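Local coordinates for catechol 1,2-dioxygenase (Acinetobacter sp., PDB 1DMH), which uses a ferric ion to catalyse the intradiol cleavage of catechol by dioxygen to cis,cis-muconate, an early step of aromatic degradation in the beta-ketoadipate pathway, at residues Q32-H35 with R36-D40; G72-S75 with P76-F80; Q209-L212 with N213-R217. All coordinates share one frame; numbering follows the deposited sequence.

In the fold
From the N terminus, interaction 1 comes first, two successive turns in the middle of helix 28-47, in the helical zipper that forms the dimer axis. Interaction 2 follows at the end of the short helix 71-77, beside the 4-methylcatechol pocket, and interaction 3 ends helix 207-214. Each is local and the three run in series, so none nests in or crosses another and none closes a long loop. Interaction 1 stands apart within the chain, its centre about 21 Å from that of interaction 2. Interactions 2 and 3 touch, Gly77 O meeting Arg217 NH1 and Leu74 packing on Leu211, which ties the N-terminal helices to the iron-binding domain. All three reach the second subunit.

Interaction 1: Q32-H35 with R36-D40; sequences QIIH and RVLSD. With LIO ([1-pentadecanoyl-2-decanoyl-glycerol-3-yl]phosphonyl choline), chain G.
Val37 N to Ile33 O and Leu38 N to Ile34 O, both 2.9 Å, are regular i to i+4 bonds joining 32-35 to 36-40 as consecutive turns of one alpha-helix; the bond from Arg36 N to Gln32 O is weak. One residue further along, His35 O accepts twice from Ser39, from its N and, at 2.8 Å, from its OG, the two donors arriving from opposite faces of the carbonyl plane. The hydroxyl folds back to this carbonyl because OG stands anti to the Ser39 carbonyl carbon (chi1 -65°). The same OG lies 3.7 Å above the plane of the His35 ring, toward its rim. On the lipid side Ile33 and Val37 run side by side, CG2 to CG2 at 4.1 Å, while Ile33 CD1 meets C14 of the phospholipid acyl chain at 3.7 Å. Ile34 CG2 packs likewise on Leu38 CD1, 3.8 Å away. Arg36, bent at chi2, turns NE to the syn side of Asp40 OD2 in a 2.9 Å salt bridge, and its NH2 pairs with Asp47 of the second subunit. Helix 9-18 packs against His35, Leu38 and Ser39 through Leu15, whereas Leu215 and Phe80 of the second subunit press on Ile34 and Leu38.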
loop_
_atom_site.group_PDB
_atom_site.type_symbol
_atom_site.label_atom_id
_atom_site.label_comp_id
_atom_site.label_asym_id
_atom_site.label_seq_id
_atom_site.Cartn_x
_atom_site.Cartn_y
_atom_site.Cartn_z
ATOM N N GLN A 32 3.089 4.411 18.350
ATOM C CA GLN A 32 3.270 3.095 18.942
ATOM C C GLN A 32 3.174 2.007 17.880
ATOM O O GLN A 32 3.996 1.095 17.837
ATOM C CB GLN A 32 2.190 2.872 19.990
ATOM C CG GLN A 32 2.167 1.501 20.578
ATOM C CD GLN A 32 1.081 1.362 21.654
ATOM O OE1 GLN A 32 -0.130 1.458 21.369
ATOM N NE2 GLN A 32 1.515 1.161 22.907
ATOM N N ILE A 33 2.160 2.108 17.031
ATOM C CA ILE A 33 1.958 1.109 15.983
ATOM C C ILE A 33 3.075 1.196 14.929
ATOM O O ILE A 33 3.675 0.181 14.560
ATOM C CB ILE A 33 0.543 1.270 15.340
ATOM C CG1 ILE A 33 -0.528 0.962 16.408
ATOM C CG2 ILE A 33 0.380 0.333 14.085
ATOM C CD1 ILE A 33 -1.936 1.359 15.985
ATOM N N ILE A 34 3.373 2.409 14.469
ATOM C CA ILE A 34 4.423 2.607 13.474
ATOM C C ILE A 34 5.769 2.087 13.970
ATOM O O ILE A 34 6.474 1.391 13.228
ATOM C CB ILE A 34 4.570 4.089 13.108
ATOM C CG1 ILE A 34 3.302 4.570 12.404
ATOM C CG2 ILE A 34 5.777 4.283 12.189
ATOM C CD1 ILE A 34 3.014 3.832 11.121
ATOM N N HIS A 35 6.135 2.400 15.214
ATOM C CA HIS A 35 7.404 1.910 15.728
ATOM C C HIS A 35 7.476 0.381 15.664
ATOM O O HIS A 35 8.476 -0.179 15.237
ATOM C CB HIS A 35 7.638 2.387 17.158
ATOM C CG HIS A 35 8.972 1.986 17.702
ATOM N ND1 HIS A 35 9.124 0.982 18.635
ATOM C CD2 HIS A 35 10.222 2.375 17.359
ATOM C CE1 HIS A 35 10.411 0.767 18.841
ATOM N NE2 HIS A 35 11.098 1.598 18.079
ATOM N N ARG A 36 6.411 -0.300 16.057
ATOM C CA ARG A 36 6.414 -1.760 16.017
ATOM C C ARG A 36 6.472 -2.311 14.596
ATOM O O ARG A 36 7.255 -3.212 14.307
ATOM C CB ARG A 36 5.171 -2.303 16.731
ATOM C CG ARG A 36 4.926 -3.798 16.574
ATOM C CD ARG A 36 6.071 -4.636 17.077
ATOM N NE ARG A 36 5.691 -6.045 17.068
ATOM C CZ ARG A 36 5.011 -6.635 18.051
ATOM N NH1 ARG A 36 4.653 -5.943 19.135
ATOM N NH2 ARG A 36 4.624 -7.893 17.921
ATOM N N VAL A 37 5.642 -1.782 13.704
ATOM C CA VAL A 37 5.648 -2.262 12.333
ATOM C C VAL A 37 7.007 -2.020 11.657
ATOM O O VAL A 37 7.513 -2.905 10.971
ATOM C CB VAL A 37 4.502 -1.614 11.506
ATOM C CG1 VAL A 37 4.578 -2.087 10.055
ATOM C CG2 VAL A 37 3.160 -2.012 12.089
ATOM N N LEU A 38 7.610 -0.845 11.848
ATOM C CA LEU A 38 8.927 -0.578 11.238
ATOM C C LEU A 38 10.004 -1.497 11.795
ATOM O O LEU A 38 10.855 -1.993 11.069
ATOM C CB LEU A 38 9.398 0.854 11.477
ATOM C CG LEU A 38 8.633 1.969 10.788
ATOM C CD1 LEU A 38 9.310 3.291 11.090
ATOM C CD2 LEU A 38 8.626 1.711 9.303
ATOM N N SER A 39 9.979 -1.698 13.102
ATOM C CA SER A 39 10.957 -2.560 13.734
ATOM C C SER A 39 10.858 -3.947 13.149
ATOM O O SER A 39 11.858 -4.524 12.758
ATOM C CB SER A 39 10.723 -2.614 15.245
ATOM O OG SER A 39 10.957 -1.331 15.794
ATOM N N ASP A 40 9.653 -4.487 13.096
ATOM C CA ASP A 40 9.479 -5.823 12.539
ATOM C C ASP A 40 9.942 -5.910 11.079
ATOM O O ASP A 40 10.582 -6.875 10.694
ATOM C CB ASP A 40 8.012 -6.289 12.648
ATOM C CG ASP A 40 7.590 -6.600 14.091
ATOM O OD1 ASP A 40 8.455 -6.747 14.988
ATOM O OD2 ASP A 40 6.374 -6.711 14.310
HETATM C C1 LIO G . -6.525 8.465 12.049
HETATM C C2 LIO G . -5.311 7.920 11.664
HETATM C C3 LIO G . -5.167 6.692 12.290
HETATM C C4 LIO G . -10.096 9.695 14.195
HETATM C C5 LIO G . -10.869 11.003 14.494
HETATM C C6 LIO G . -12.947 9.819 15.108
HETATM C C7 LIO G . -12.621 12.113 15.762
HETATM C C8 LIO G . -11.351 10.397 16.831
HETATM C C11 LIO G . -5.789 4.779 13.656
HETATM C C12 LIO G . -4.451 4.183 13.139
HETATM C C13 LIO G . -4.553 2.660 13.053
HETATM C C14 LIO G . -3.248 2.050 12.550
HETATM C C15 LIO G . -3.606 0.925 11.589
HETATM C C16 LIO G . -2.605 -0.214 11.673
HETATM C C17 LIO G . -3.049 -1.291 10.684
HETATM C C18 LIO G . -1.945 -2.323 10.475
HETATM C C19 LIO G . -1.533 -2.319 9.004
HETATM C C20 LIO G . -2.097 -3.555 8.316
HETATM C C21 LIO G . -1.954 -3.393 6.803
HETATM C C22 LIO G . -2.419 -4.682 6.113
HETATM C C23 LIO G . -2.606 -4.405 4.627
HETATM C C24 LIO G . -3.063 -5.666 3.918
HETATM C C25 LIO G . -3.641 -5.279 2.567
HETATM C C31 LIO G . -3.931 7.405 9.435
HETATM C C32 LIO G . -2.732 6.690 10.072
HETATM C C33 LIO G . -2.761 5.210 9.649
HETATM C C34 LIO G . -1.553 4.886 8.771
HETATM C C35 LIO G . -0.979 3.538 9.189
HETATM C C36 LIO G . -0.419 2.814 7.973
HETATM C C37 LIO G . 0.770 1.957 8.409
HETATM C C38 LIO G . 1.358 1.213 7.203
HETATM C C39 LIO G . 2.504 2.033 6.589
HETATM C C40 LIO G . 3.598 1.088 6.078
HETATM N N LIO G . -11.941 10.824 15.541
HETATM O O2 LIO G . -5.095 7.941 10.181
HETATM O O3 LIO G . -6.154 6.128 13.190
HETATM O O11 LIO G . -6.530 4.162 14.425
HETATM O O31 LIO G . -3.931 7.532 8.207
HETATM O O1P LIO G . -7.144 9.190 14.776
HETATM O O2P LIO G . -7.582 11.489 14.001
HETATM O O3P LIO G . -6.649 9.865 12.404
HETATM O O4P LIO G . -9.012 9.642 13.211
HETATM P P LIO G . -7.594 10.033 13.596
#

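Interaction 2: G72-S75 with P76-F80; sequences GLLS and PGLGF. With MCT (4-methylcatechol), chain D.
Apolar packing between successive turns centres on Leu74 and Leu78, whose side chains cross obliquely; Leu74 CD2 lies only 3.4 Å from Leu78 CG, tighter than usual carbon contact, and Leu74 has both chi1 and chi2 away from staggered values. The Pro76 ring leans over the preceding turn, with CD 3.0 Å from Gly72 O, a carbonyl to which proline can offer no N-H, and the helix kinks there. Its CG comes unusually close to the methyl carbon C of 4-methylcatechol, 3.2 Å, and Leu73 CD1 touches the substrate ring at C6, 3.7 Å away; both residues line the substrate pocket. Among backbone bonds, Leu78 N to Leu74 O is 2.9 Å and that from Gly77 N to Leu73 O is weak. A Schellman motif ends the helix: Gly79, at positive phi (81°), is its C-prime residue, Gly79 N binds Pro76 O at 3.0 Å, and Phe80 N reaches Ser75 O weakly. That same carbonyl oxygen sits at the edge of the Phe80 ring, 3.7 Å from CD2. Of the polar side chains, Ser75 lies against Phe80 CB through OG, at 3.6 Å, and this OG hydrogen-bonds OD1 of Asp81 in the same chain and OH of Tyr55 of the second subunit.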
loop_
_atom_site.group_PDB
_atom_site.type_symbol
_atom_site.label_atom_id
_atom_site.label_comp_id
_atom_site.label_asym_id
_atom_site.label_seq_id
_atom_site.Cartn_x
_atom_site.Cartn_y
_atom_site.Cartn_z
ATOM N N GLY A 72 -8.563 -3.478 -0.084
ATOM C CA GLY A 72 -9.654 -4.159 0.611
ATOM C C GLY A 72 -10.016 -5.497 -0.008
ATOM O O GLY A 72 -10.866 -6.227 0.514
ATOM N N LEU A 73 -9.365 -5.821 -1.126
ATOM C CA LEU A 73 -9.583 -7.095 -1.812
ATOM C C LEU A 73 -8.392 -7.998 -1.424
ATOM O O LEU A 73 -8.547 -9.204 -1.167
ATOM C CB LEU A 73 -9.633 -6.859 -3.322
ATOM C CG LEU A 73 -10.052 -8.044 -4.181
ATOM C CD1 LEU A 73 -11.501 -8.459 -3.826
ATOM C CD2 LEU A 73 -9.946 -7.636 -5.663
ATOM N N LEU A 74 -7.208 -7.403 -1.333
ATOM C CA LEU A 74 -6.013 -8.161 -0.928
ATOM C C LEU A 74 -6.117 -8.552 0.566
ATOM O O LEU A 74 -5.706 -9.643 0.957
ATOM C CB LEU A 74 -4.721 -7.330 -1.076
ATOM C CG LEU A 74 -3.389 -8.007 -1.456
ATOM C CD1 LEU A 74 -2.275 -7.277 -0.754
ATOM C CD2 LEU A 74 -3.402 -9.471 -1.213
ATOM N N SER A 75 -6.644 -7.644 1.391
ATOM C CA SER A 75 -6.785 -7.886 2.819
ATOM C C SER A 75 -7.453 -9.242 3.080
ATOM O O SER A 75 -6.879 -10.094 3.752
ATOM C CB SER A 75 -7.595 -6.757 3.468
ATOM O OG SER A 75 -7.747 -6.951 4.861
ATOM N N PRO A 76 -8.684 -9.451 2.582
ATOM C CA PRO A 76 -9.274 -10.767 2.854
ATOM C C PRO A 76 -8.503 -11.942 2.223
ATOM O O PRO A 76 -8.487 -13.044 2.777
ATOM C CB PRO A 76 -10.716 -10.615 2.328
ATOM C CG PRO A 76 -10.557 -9.569 1.222
ATOM C CD PRO A 76 -9.652 -8.568 1.903
ATOM N N GLY A 77 -7.849 -11.695 1.087
ATOM C CA GLY A 77 -7.093 -12.748 0.409
ATOM C C GLY A 77 -5.903 -13.222 1.231
ATOM O O GLY A 77 -5.506 -14.375 1.152
ATOM N N LEU A 78 -5.333 -12.325 2.024
ATOM C CA LEU A 78 -4.199 -12.683 2.861
ATOM C C LEU A 78 -4.665 -13.087 4.271
ATOM O O LEU A 78 -3.878 -13.175 5.213
ATOM C CB LEU A 78 -3.191 -11.531 2.894
ATOM C CG LEU A 78 -2.501 -11.215 1.544
ATOM C CD1 LEU A 78 -1.571 -10.011 1.692
ATOM C CD2 LEU A 78 -1.719 -12.421 1.056
ATOM N N GLY A 79 -5.972 -13.316 4.390
ATOM C CA GLY A 79 -6.568 -13.790 5.637
ATOM C C GLY A 79 -6.889 -12.840 6.774
ATOM O O GLY A 79 -7.463 -13.282 7.774
ATOM N N PHE A 80 -6.531 -11.563 6.643
ATOM C CA PHE A 80 -6.793 -10.604 7.706
ATOM C C PHE A 80 -8.244 -10.510 8.131
ATOM O O PHE A 80 -8.554 -10.551 9.323
ATOM C CB PHE A 80 -6.321 -9.206 7.333
ATOM C CG PHE A 80 -4.849 -9.064 7.290
ATOM C CD1 PHE A 80 -4.139 -8.821 8.463
ATOM C CD2 PHE A 80 -4.159 -9.152 6.072
ATOM C CE1 PHE A 80 -2.741 -8.653 8.430
ATOM C CE2 PHE A 80 -2.751 -8.988 6.008
ATOM C CZ PHE A 80 -2.037 -8.736 7.189
HETATM C C1 MCT D . -14.425 -10.280 -1.402
HETATM C C2 MCT D . -15.577 -10.391 -0.604
HETATM C C3 MCT D . -16.830 -10.472 -1.247
HETATM O O3 MCT D . -17.962 -10.584 -0.482
HETATM C C4 MCT D . -16.947 -10.445 -2.627
HETATM O O4 MCT D . -18.191 -10.533 -3.200
HETATM C C5 MCT D . -15.839 -10.338 -3.425
HETATM C C6 MCT D . -14.507 -10.251 -2.772
HETATM C C MCT D . -13.046 -10.186 -0.723
#

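Interaction 3: Q209-L212 with N213-R217; sequences QQLL and NQLGR. With LIO ([1-pentadecanoyl-2-decanoyl-glycerol-3-yl]phosphonyl choline), chain E.
Asn213 N bonds Gln209 O at 2.8 Å as the last turn of helix 207-214 runs from 209-212 into 213-217, after which the bonds from Gln214 N to Gln210 O and from Leu215 N to Leu211 O are weak. The helix stops in a Schellman motif: Gly216 takes a positive phi of 69°, its N binds Asn213 O, and Arg217 N returns to Leu212 O at 2.9 Å. Leu212 O also receives Leu215 N, which comes from the opposite face, well above the carbonyl plane, so two amide hydrogens grip this one oxygen where the helix unwinds.

The turn places Arg217 beside Leu212, the side chains crossing at a slant. With Arg217 bent at chi3 (50°), its guanidinium lies flat against the leucine, CD2 standing over the centre of one face and 3.5 Å from CZ. Both are also packed by Phe253, a residue of the 4-methylcatechol pocket. The charged end of Arg217 is held by hydrogen bonds from NH1 to Gly77 O and to Ala18 O of the second subunit, bridging the helix 71-77 terminus and the neighbouring chain.

Leu211 and Leu215 meet more loosely, CD2 to CG at 4.1 Å, and each continues onto the second subunit, Leu211 on Val30 and Leu215 on Ser19. Leu211 CG also comes within 4.2 Å of acyl carbon C34 of the phospholipid. Gln214 leads its side chain over the previous turn, with CB 3.3 Å from Leu211 O. Bent at chi2 (-64°), it then turns its amide to the lipid head group, where Gln214 OE1 lies 3.6 Å from phosphate ester oxygen O3P.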
loop_
_atom_site.group_PDB
_atom_site.type_symbol
_atom_site.label_atom_id
_atom_site.label_comp_id
_atom_site.label_asym_id
_atom_site.label_seq_id
_atom_site.Cartn_x
_atom_site.Cartn_y
_atom_site.Cartn_z
ATOM N N GLN A 209 -4.710 -10.489 -7.743
ATOM C CA GLN A 209 -4.512 -11.751 -8.418
ATOM C C GLN A 209 -3.043 -11.968 -8.744
ATOM O O GLN A 209 -2.543 -13.103 -8.677
ATOM C CB GLN A 209 -5.346 -11.815 -9.685
ATOM C CG GLN A 209 -5.322 -13.198 -10.315
ATOM C CD GLN A 209 -5.828 -14.255 -9.361
ATOM O OE1 GLN A 209 -5.084 -15.153 -8.964
ATOM N NE2 GLN A 209 -7.090 -14.149 -8.977
ATOM N N GLN A 210 -2.346 -10.900 -9.124
ATOM C CA GLN A 210 -0.923 -11.022 -9.407
ATOM C C GLN A 210 -0.172 -11.575 -8.192
ATOM O O GLN A 210 0.660 -12.467 -8.338
ATOM C CB GLN A 210 -0.322 -9.673 -9.787
ATOM C CG GLN A 210 -0.948 -9.084 -11.038
ATOM C CD GLN A 210 -0.732 -9.959 -12.271
ATOM O OE1 GLN A 210 -1.435 -9.814 -13.290
ATOM N NE2 GLN A 210 0.260 -10.864 -12.193
ATOM N N LEU A 211 -0.453 -11.056 -6.998
ATOM C CA LEU A 211 0.228 -11.560 -5.818
ATOM C C LEU A 211 -0.200 -13.019 -5.546
ATOM O O LEU A 211 0.654 -13.886 -5.294
ATOM C CB LEU A 211 -0.091 -10.704 -4.592
ATOM C CG LEU A 211 1.054 -10.575 -3.582
ATOM C CD1 LEU A 211 0.523 -9.988 -2.292
ATOM C CD2 LEU A 211 1.710 -11.891 -3.326
ATOM N N LEU A 212 -1.504 -13.298 -5.590
ATOM C CA LEU A 212 -1.996 -14.654 -5.329
ATOM C C LEU A 212 -1.335 -15.653 -6.271
ATOM O O LEU A 212 -1.054 -16.783 -5.878
ATOM C CB LEU A 212 -3.526 -14.720 -5.463
ATOM C CG LEU A 212 -4.340 -14.019 -4.361
ATOM C CD1 LEU A 212 -5.818 -13.891 -4.751
ATOM C CD2 LEU A 212 -4.184 -14.817 -3.051
ATOM N N ASN A 213 -1.066 -15.232 -7.506
ATOM C CA ASN A 213 -0.411 -16.115 -8.458
ATOM C C ASN A 213 0.949 -16.526 -7.939
ATOM O O ASN A 213 1.325 -17.699 -8.056
ATOM C CB ASN A 213 -0.212 -15.450 -9.820
ATOM C CG ASN A 213 -1.493 -15.361 -10.632
ATOM O OD1 ASN A 213 -2.476 -16.067 -10.353
ATOM N ND2 ASN A 213 -1.476 -14.515 -11.678
ATOM N N GLN A 214 1.682 -15.571 -7.362
ATOM C CA GLN A 214 3.014 -15.833 -6.824
ATOM C C GLN A 214 2.996 -16.809 -5.642
ATOM O O GLN A 214 4.024 -17.379 -5.313
ATOM C CB GLN A 214 3.676 -14.541 -6.372
ATOM C CG GLN A 214 3.877 -13.498 -7.454
ATOM C CD GLN A 214 4.829 -13.947 -8.534
ATOM O OE1 GLN A 214 5.936 -14.406 -8.251
ATOM N NE2 GLN A 214 4.412 -13.803 -9.785
ATOM N N LEU A 215 1.834 -16.970 -5.001
ATOM C CA LEU A 215 1.644 -17.892 -3.864
ATOM C C LEU A 215 1.016 -19.222 -4.328
ATOM O O LEU A 215 0.716 -20.090 -3.516
ATOM C CB LEU A 215 0.708 -17.253 -2.830
ATOM C CG LEU A 215 1.119 -15.842 -2.370
ATOM C CD1 LEU A 215 0.102 -15.314 -1.344
ATOM C CD2 LEU A 215 2.535 -15.892 -1.766
ATOM N N GLY A 216 0.804 -19.351 -5.634
ATOM C CA GLY A 216 0.202 -20.556 -6.194
ATOM C C GLY A 216 -1.265 -20.698 -5.815
ATOM O O GLY A 216 -1.793 -21.806 -5.750
ATOM N N ARG A 217 -1.929 -19.566 -5.580
ATOM C CA ARG A 217 -3.328 -19.559 -5.171
ATOM C C ARG A 217 -4.270 -18.938 -6.196
ATOM O O ARG A 217 -3.856 -18.116 -7.031
ATOM C CB ARG A 217 -3.456 -18.809 -3.846
ATOM C CG ARG A 217 -2.775 -19.477 -2.671
ATOM C CD ARG A 217 -2.937 -18.595 -1.432
ATOM N NE ARG A 217 -4.339 -18.221 -1.280
ATOM C CZ ARG A 217 -4.771 -17.180 -0.586
ATOM N NH1 ARG A 217 -3.908 -16.397 0.039
ATOM N NH2 ARG A 217 -6.061 -16.879 -0.583
HETATM C C1 LIO E . 8.124 -10.734 -9.083
HETATM C C2 LIO E . 7.332 -10.516 -7.968
HETATM C C3 LIO E . 8.169 -10.379 -6.874
HETATM C C4 LIO E . 10.360 -10.849 -12.738
HETATM C C5 LIO E . 10.190 -11.500 -14.137
HETATM C C6 LIO E . 11.723 -9.923 -15.255
HETATM C C7 LIO E . 11.155 -12.005 -16.309
HETATM C C8 LIO E . 12.593 -12.009 -14.393
HETATM C C11 LIO E . 10.245 -10.220 -5.612
HETATM C C12 LIO E . 9.267 -9.897 -4.457
HETATM C C13 LIO E . 10.002 -9.499 -3.188
HETATM C C14 LIO E . 9.043 -8.746 -2.276
HETATM C C15 LIO E . 9.826 -8.158 -1.099
HETATM C C16 LIO E . 8.958 -7.146 -0.365
HETATM C C17 LIO E . 9.721 -6.546 0.815
HETATM C C18 LIO E . 8.739 -6.178 1.928
HETATM C C19 LIO E . 7.845 -5.035 1.458
HETATM C C20 LIO E . 8.267 -3.757 2.141
HETATM C C21 LIO E . 7.110 -2.770 2.095
HETATM C C22 LIO E . 7.588 -1.450 2.695
HETATM C C23 LIO E . 6.532 -0.377 2.487
HETATM C C24 LIO E . 7.031 0.930 3.091
HETATM C C25 LIO E . 6.712 2.076 2.140
HETATM C C31 LIO E . 5.304 -8.991 -7.145
HETATM C C32 LIO E . 5.199 -9.558 -5.714
HETATM C C33 LIO E . 5.311 -8.408 -4.695
HETATM C C34 LIO E . 4.897 -8.911 -3.310
HETATM C C35 LIO E . 5.193 -7.852 -2.250
HETATM C C36 LIO E . 3.880 -7.383 -1.633
HETATM C C37 LIO E . 4.085 -7.007 -0.165
HETATM C C38 LIO E . 2.746 -6.536 0.418
HETATM C C39 LIO E . 2.368 -7.405 1.620
HETATM C C40 LIO E . 1.245 -6.730 2.414
HETATM N N LIO E . 11.412 -11.354 -15.010
HETATM O O2 LIO E . 6.298 -9.448 -8.153
HETATM O O3 LIO E . 9.624 -10.475 -6.930
HETATM O O11 LIO E . 11.473 -10.266 -5.455
HETATM O O31 LIO E . 4.510 -8.094 -7.483
HETATM O O1P LIO E . 10.244 -12.495 -10.113
HETATM O O2P LIO E . 8.639 -13.271 -11.813
HETATM O O3P LIO E . 7.843 -11.858 -9.959
HETATM O O4P LIO E . 9.283 -10.882 -11.748
HETATM P P LIO E . 9.008 -12.123 -10.901
#